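Local coordinates for protein CopC (Methylosinus trichosporium OB3b, PDB 5ICU) that binds copper(II) and, as a small cupredoxin-like periplasmic protein of the CopC family, probably serves in copper homeostasis, at residues Ser2-Ala7 with Val75-Leu80; Ile37-Leu40 with Leu46-Glu49. All blocks are in the same frame, centred on the assembly; numbering follows the deposited sequence.

Overall arrangement
Contact 1 (S2-A7 with V75-L80) packs across the interior between two sheets, whereas contact 2 (I37-L40 with L46-E49) pairs neighbouring strands within one of them. Their centres are 14 Å apart. Strands 71-80 and 36-40 are neighbours in the five-stranded sheet, and the two contacts touch there: S38 N lies 2.8 Å from K76 O, a probable hydrogen bond, and I37 CG2 packs on V75 CG1 at 3.8 Å. Along the chain, contact 2 is nested inside the loop that contact 1 closes. Contact 1 lies near the copper site of H1, D83 and H85: the side chain of S2 is about 7 Å from the metal ion, and H1 directly precedes it in the chain.

Contact 1 (Ser2-Ala7 with Val75-Leu80); sequences SFLVDA and VKFRVL
The phenyl ring of F77 meets L4 at its outer corner. L4 comes in obliquely to the ring: its CB is 3.9 Å from F77 CZ, and its CD2 is 4.0 Å from F77 CE1. Both CB and one methyl of the leucine therefore press on the end of the ring farthest from the F77 backbone. Two torsions account for this reach. F77 carries CG between its backbone N and carbonyl carbon (chi1 57°), directing the ring across toward the first strand, while L4 holds CG opposite its own backbone N (chi1 -173°). The backbones remain well separated, with L4 CA and F77 CA 9.5 Å apart, so at this pair it is the side chains that bridge the gap. Toward the other end V79 also points across, and its CG2 comes within 4.3 Å of S2 O, a loose approach of a methyl to a carbonyl oxygen. S2 is buried but not left to this contact for its polar groups: its OG hydrogen-bonds to G29 O and its N to S81 OG. Farther along, V5 and D6 both face R25, a classic beta bulge in strand 4-8. The total buried area of 139 Å² suits a sparse contact between layers: strand 4-8 belongs to a three-stranded sheet, strand 71-80 to the five-stranded one, and L24 and F26 of strand 21-26 add to the same apolar filling. Such face-to-face packing of two sheets is typical of the cupredoxin-like beta sandwich, with the copper ligand H1 immediately preceding S2.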
ATOM      1  N   SER A   2      -9.167   3.577 -12.486  1.00  7.67           N
ATOM      2  CA  SER A   2      -7.800   3.988 -12.171  1.00  7.28           C
ATOM      3  C   SER A   2      -7.075   2.797 -11.639  1.00  6.99           C
ATOM      4  O   SER A   2      -7.120   2.495 -10.468  1.00  7.19           O
ATOM      5  CB  SER A   2      -7.835   5.123 -11.176  1.00  7.03           C
ATOM      6  OG  SER A   2      -8.396   6.245 -11.819  1.00  7.31           O
ATOM      7  N   PHE A   3      -6.475   2.027 -12.532  1.00  6.84           N
ATOM      8  CA  PHE A   3      -5.767   0.805 -12.156  1.00  6.73           C
ATOM      9  C   PHE A   3      -4.416   1.078 -11.539  1.00  6.68           C
ATOM     10  O   PHE A   3      -3.756   2.042 -11.890  1.00  6.91           O
ATOM     11  CB  PHE A   3      -5.585  -0.071 -13.391  1.00  6.95           C
ATOM     12  CG  PHE A   3      -6.883  -0.676 -13.922  1.00  7.08           C
ATOM     13  CD1 PHE A   3      -7.609  -1.536 -13.114  1.00  7.04           C
ATOM     14  CD2 PHE A   3      -7.387  -0.366 -15.168  1.00  7.25           C
ATOM     15  CE1 PHE A   3      -8.809  -2.075 -13.561  1.00  7.28           C
ATOM     16  CE2 PHE A   3      -8.602  -0.937 -15.620  1.00  7.50           C
ATOM     17  CZ  PHE A   3      -9.278  -1.802 -14.774  1.00  7.46           C
ATOM     18  N   LEU A   4      -3.922   0.194 -10.675  1.00  6.53           N
ATOM     19  CA  LEU A   4      -2.587   0.363 -10.136  1.00  6.74           C
ATOM     20  C   LEU A   4      -1.570   0.262 -11.268  1.00  7.30           C
ATOM     21  O   LEU A   4      -1.610  -0.687 -12.084  1.00  7.31           O
ATOM     22  CB  LEU A   4      -2.292  -0.757  -9.121  1.00  6.68           C
ATOM     23  CG  LEU A   4      -0.979  -0.590  -8.355  1.00  6.93           C
ATOM     24  CD1 LEU A   4      -1.016   0.546  -7.325  1.00  7.13           C
ATOM     25  CD2 LEU A   4      -0.612  -1.912  -7.675  1.00  7.07           C
ATOM     26  N   VAL A   5      -0.619   1.215 -11.305  1.00  7.64           N
ATOM     27  CA  VAL A   5       0.473   1.144 -12.282  1.00  8.40           C
ATOM     28  C   VAL A   5       1.848   1.139 -11.683  1.00  9.11           C
ATOM     29  O   VAL A   5       2.794   0.778 -12.375  1.00  9.94           O
ATOM     30  CB  VAL A   5       0.366   2.235 -13.368  1.00  8.63           C
ATOM     31  CG1 VAL A   5      -0.935   2.085 -14.151  1.00  8.54           C
ATOM     32  CG2 VAL A   5       0.543   3.627 -12.784  1.00  8.65           C
ATOM     33  N   ASP A   6       1.992   1.518 -10.432  1.00  9.60           N
ATOM     34  CA  ASP A   6       3.281   1.429  -9.732  1.00 10.48           C
ATOM     35  C   ASP A   6       3.049   1.384  -8.247  1.00  9.55           C
ATOM     36  O   ASP A   6       2.088   1.922  -7.771  1.00  8.98           O
ATOM     37  CB  ASP A   6       4.184   2.624 -10.095  1.00 12.69           C
ATOM     38  CG  ASP A   6       5.679   2.319  -9.921  1.00 15.03           C
ATOM     39  OD1 ASP A   6       6.074   1.179  -9.624  1.00 17.42           O
ATOM     40  OD2 ASP A   6       6.457   3.275 -10.092  1.00 20.25           O
ATOM     41  N   ALA A   7       3.965   0.786  -7.505  1.00  9.17           N
ATOM     42  CA  ALA A   7       3.859   0.726  -6.062  1.00  8.93           C
ATOM     43  C   ALA A   7       5.235   0.613  -5.449  1.00  9.38           C
ATOM     44  O   ALA A   7       6.137   0.044  -6.060  1.00 10.14           O
ATOM     45  CB  ALA A   7       3.024  -0.458  -5.662  1.00  8.54           C
ATOM     46  N   VAL A  75      -0.432  -5.912   0.972  1.00  5.99           N
ATOM     47  CA  VAL A  75      -1.057  -4.630   0.803  1.00  5.94           C
ATOM     48  C   VAL A  75      -2.303  -4.883   0.013  1.00  5.77           C
ATOM     49  O   VAL A  75      -2.216  -5.435  -1.087  1.00  6.09           O
ATOM     50  CB  VAL A  75      -0.137  -3.675   0.015  1.00  6.10           C
ATOM     51  CG1 VAL A  75      -0.897  -2.389  -0.280  1.00  6.14           C
ATOM     52  CG2 VAL A  75       1.158  -3.397   0.780  1.00  6.34           C
ATOM     53  N   LYS A  76      -3.449  -4.451   0.538  1.00  5.43           N
ATOM     54  CA  LYS A  76      -4.671  -4.456  -0.269  1.00  5.39           C
ATOM     55  C   LYS A  76      -5.181  -3.055  -0.385  1.00  5.27           C
ATOM     56  O   LYS A  76      -4.914  -2.220   0.459  1.00  5.35           O
ATOM     57  CB  LYS A  76      -5.724  -5.415   0.273  1.00  5.71           C
ATOM     58  CG  LYS A  76      -6.321  -5.089   1.619  1.00  6.00           C
ATOM     59  CD  LYS A  76      -7.390  -6.096   2.052  1.00  6.40           C
ATOM     60  CE  LYS A  76      -8.166  -5.647   3.287  1.00  6.81           C
ATOM     61  NZ  LYS A  76      -9.193  -6.651   3.712  1.00  7.49           N
ATOM     62  N   PHE A  77      -5.926  -2.793  -1.439  1.00  4.98           N
ATOM     63  CA  PHE A  77      -6.436  -1.442  -1.693  1.00  4.84           C
ATOM     64  C   PHE A  77      -7.785  -1.503  -2.353  1.00  4.72           C
ATOM     65  O   PHE A  77      -8.055  -2.393  -3.123  1.00  4.70           O
ATOM     66  CB  PHE A  77      -5.442  -0.568  -2.455  1.00  4.91           C
ATOM     67  CG  PHE A  77      -5.011  -1.143  -3.762  1.00  4.96           C
ATOM     68  CD1 PHE A  77      -3.892  -1.970  -3.817  1.00  4.96           C
ATOM     69  CD2 PHE A  77      -5.693  -0.903  -4.966  1.00  5.06           C
ATOM     70  CE1 PHE A  77      -3.477  -2.551  -4.990  1.00  5.17           C
ATOM     71  CE2 PHE A  77      -5.263  -1.475  -6.157  1.00  5.17           C
ATOM     72  CZ  PHE A  77      -4.178  -2.320  -6.150  1.00  5.19           C
ATOM     73  N   ARG A  78      -8.602  -0.490  -2.053  1.00  4.67           N
ATOM     74  CA  ARG A  78      -9.910  -0.395  -2.650  1.00  5.01           C
ATOM     75  C   ARG A  78     -10.173   1.090  -2.831  1.00  4.92           C
ATOM     76  O   ARG A  78     -10.383   1.814  -1.836  1.00  5.09           O
ATOM     77  CB  ARG A  78     -10.904  -1.052  -1.721  1.00  5.20           C
ATOM     78  CG  ARG A  78     -12.313  -1.299  -2.399  1.00  5.47           C
ATOM     79  CD  ARG A  78     -13.189  -2.257  -1.604  1.00  5.77           C
ATOM     80  NE  ARG A  78     -14.504  -2.434  -2.237  1.00  6.12           N
ATOM     81  CZ  ARG A  78     -15.536  -1.601  -2.127  1.00  6.27           C
ATOM     82  NH1 ARG A  78     -15.460  -0.513  -1.399  1.00  6.34           N
ATOM     83  NH2 ARG A  78     -16.676  -1.860  -2.775  1.00  6.61           N
ATOM     84  N   VAL A  79     -10.060   1.565  -4.070  1.00  5.16           N
ATOM     85  CA  VAL A  79     -10.029   2.985  -4.356  1.00  5.30           C
ATOM     86  C   VAL A  79     -11.239   3.388  -5.161  1.00  5.17           C
ATOM     87  O   VAL A  79     -11.766   2.592  -5.940  1.00  5.09           O
ATOM     88  CB  VAL A  79      -8.715   3.397  -5.086  1.00  5.67           C
ATOM     89  CG1 VAL A  79      -7.501   2.997  -4.244  1.00  5.86           C
ATOM     90  CG2 VAL A  79      -8.613   2.806  -6.486  1.00  5.70           C
ATOM     91  N   LEU A  80     -11.633   4.645  -4.979  1.00  5.32           N
ATOM     92  CA  LEU A  80     -12.683   5.249  -5.836  1.00  5.58           C
ATOM     93  C   LEU A  80     -12.000   6.079  -6.901  1.00  5.86           C
ATOM     94  O   LEU A  80     -11.339   7.050  -6.597  1.00  6.24           O
ATOM     95  CB  LEU A  80     -13.655   6.095  -4.999  1.00  5.71           C
ATOM     96  CG  LEU A  80     -14.802   6.705  -5.833  1.00  6.08           C
ATOM     97  CD1 LEU A  80     -15.655   5.686  -6.497  1.00  6.46           C
ATOM     98  CD2 LEU A  80     -15.596   7.624  -4.974  1.00  6.47           C
TER

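Contact 2 (Ile37-Leu40 with Leu46-Glu49); sequences ISIL and LVVE
Strands 37-40 and 46-49 run nearly antiparallel as the two arms of a beta hairpin, their axes 4.8 Å apart at closest approach, and a classic beta bulge interrupts the pairing. V47 and V48 both stand opposite I39, which gives up both of its backbone groups: I39 N donates to V48 O at 3.0 Å, and V47 N donates to I39 O at 2.8 Å, each bond nearly straight. The extra residue is accommodated by the backbone of V47, whose phi/psi of -87°/-50° is helical in character; beyond it the register moves by one, so that S38 pairs with E49 but L40 with L46. Both flanking pairs are non-hydrogen-bonded; at S38 and E49 CA-H...O contacts accompany the close approach, E49 CA lying 3.2 Å from I37 O.

I39 and V48 lie side by side on the inward face, pointing the same way. V48 CG1, placed between its backbone N and carbonyl carbon (chi1 61°), touches I39 CD1 at 3.8 Å, and L63 of strand 60-64 in the other sheet covers both side chains. S38, L40, L46 and E49 occupy the reverse face. There L46 reaches back over the hairpin: its CD1 sits 3.7 Å from S38 CB and 4.0 Å from L40 CD2, the two leucines meeting at a slant. At the sheet's outer margin, strand 46-50 being outermost within the chain, E49 bends at its CB-CG bond, and its OE2 is hydrogen-bonded to S36 OG. The aliphatic part of E49 lies against S38, whose OG is 3.5 Å from E49 CG.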
ATOM      1  N   ILE A  37      -6.337   1.775   1.848  1.00  5.34           N
ATOM      2  CA  ILE A  37      -5.184   0.897   1.723  1.00  5.31           C
ATOM      3  C   ILE A  37      -5.064   0.229   3.085  1.00  5.34           C
ATOM      4  O   ILE A  37      -5.135   0.900   4.118  1.00  5.75           O
ATOM      5  CB  ILE A  37      -3.879   1.659   1.397  1.00  5.47           C
ATOM      6  CG1 ILE A  37      -4.062   2.595   0.208  1.00  5.73           C
ATOM      7  CG2 ILE A  37      -2.757   0.664   1.144  1.00  5.51           C
ATOM      8  CD1 ILE A  37      -2.927   3.565  -0.008  1.00  6.25           C
ATOM      9  N   SER A  38      -4.791  -1.067   3.056  1.00  5.38           N
ATOM     10  CA  SER A  38      -4.581  -1.832   4.280  1.00  5.57           C
ATOM     11  C   SER A  38      -3.321  -2.665   4.165  1.00  5.61           C
ATOM     12  O   SER A  38      -2.992  -3.164   3.102  1.00  5.76           O
ATOM     13  CB  SER A  38      -5.716  -2.821   4.547  1.00  5.77           C
ATOM     14  OG  SER A  38      -6.952  -2.148   4.672  1.00  6.41           O
ATOM     15  N   ILE A  39      -2.610  -2.839   5.277  1.00  5.77           N
ATOM     16  CA  ILE A  39      -1.542  -3.821   5.375  1.00  6.14           C
ATOM     17  C   ILE A  39      -1.990  -4.925   6.274  1.00  6.17           C
ATOM     18  O   ILE A  39      -2.450  -4.679   7.400  1.00  6.35           O
ATOM     19  CB  ILE A  39      -0.255  -3.177   5.948  1.00  6.35           C
ATOM     20  CG1 ILE A  39       0.219  -2.013   5.057  1.00  6.58           C
ATOM     21  CG2 ILE A  39       0.844  -4.216   6.131  1.00  6.57           C
ATOM     22  CD1 ILE A  39       1.393  -1.251   5.619  1.00  7.02           C
ATOM     23  N   LEU A  40      -1.857  -6.150   5.777  1.00  6.41           N
ATOM     24  CA  LEU A  40      -2.177  -7.394   6.511  1.00  6.97           C
ATOM     25  C   LEU A  40      -0.896  -8.115   6.812  1.00  7.19           C
ATOM     26  O   LEU A  40      -0.001  -8.136   5.996  1.00  7.23           O
ATOM     27  CB  LEU A  40      -3.078  -8.327   5.670  1.00  7.29           C
ATOM     28  CG  LEU A  40      -4.330  -7.736   5.095  1.00  7.77           C
ATOM     29  CD1 LEU A  40      -5.083  -8.831   4.335  1.00  8.04           C
ATOM     30  CD2 LEU A  40      -5.210  -7.065   6.136  1.00  8.14           C
ATOM     31  N   LEU A  46      -5.139  -7.403  10.385  1.00  8.51           N
ATOM     32  CA  LEU A  46      -5.044  -6.015   9.946  1.00  8.48           C
ATOM     33  C   LEU A  46      -4.025  -5.276  10.787  1.00  8.32           C
ATOM     34  O   LEU A  46      -4.182  -5.149  11.983  1.00  9.14           O
ATOM     35  CB  LEU A  46      -6.429  -5.369  10.019  1.00  8.90           C
ATOM     36  CG  LEU A  46      -6.487  -3.901   9.573  1.00  8.91           C
ATOM     37  CD1 LEU A  46      -6.084  -3.693   8.147  1.00  8.88           C
ATOM     38  CD2 LEU A  46      -7.884  -3.354   9.863  1.00  9.30           C
ATOM     39  N   VAL A  47      -2.977  -4.785  10.145  1.00  7.65           N
ATOM     40  CA  VAL A  47      -1.921  -4.007  10.824  1.00  7.77           C
ATOM     41  C   VAL A  47      -2.306  -2.529  10.875  1.00  7.90           C
ATOM     42  O   VAL A  47      -2.220  -1.885  11.932  1.00  8.62           O
ATOM     43  CB  VAL A  47      -0.576  -4.192  10.114  1.00  7.78           C
ATOM     44  CG1 VAL A  47       0.509  -3.336  10.773  1.00  8.04           C
ATOM     45  CG2 VAL A  47      -0.149  -5.675  10.176  1.00  7.79           C
ATOM     46  N   VAL A  48      -2.702  -1.981   9.719  1.00  7.35           N
ATOM     47  CA  VAL A  48      -3.061  -0.570   9.609  1.00  7.57           C
ATOM     48  C   VAL A  48      -3.910  -0.388   8.368  1.00  6.96           C
ATOM     49  O   VAL A  48      -3.760  -1.150   7.413  1.00  6.86           O
ATOM     50  CB  VAL A  48      -1.784   0.345   9.545  1.00  8.10           C
ATOM     51  CG1 VAL A  48      -0.921   0.057   8.357  1.00  8.33           C
ATOM     52  CG2 VAL A  48      -2.183   1.815   9.619  1.00  8.67           C
ATOM     53  N   GLU A  49      -4.815   0.564   8.427  1.00  6.92           N
ATOM     54  CA  GLU A  49      -5.621   0.982   7.271  1.00  6.95           C
ATOM     55  C   GLU A  49      -5.589   2.487   7.171  1.00  7.13           C
ATOM     56  O   GLU A  49      -5.555   3.188   8.178  1.00  7.54           O
ATOM     57  CB  GLU A  49      -7.084   0.501   7.428  1.00  7.32           C
ATOM     58  CG  GLU A  49      -7.968   0.770   6.213  1.00  7.51           C
ATOM     59  CD  GLU A  49      -8.515   2.187   6.078  1.00  7.76           C
ATOM     60  OE1 GLU A  49      -8.594   2.948   7.072  1.00  8.86           O
ATOM     61  OE2 GLU A  49      -8.833   2.604   4.939  1.00  7.69           O
TER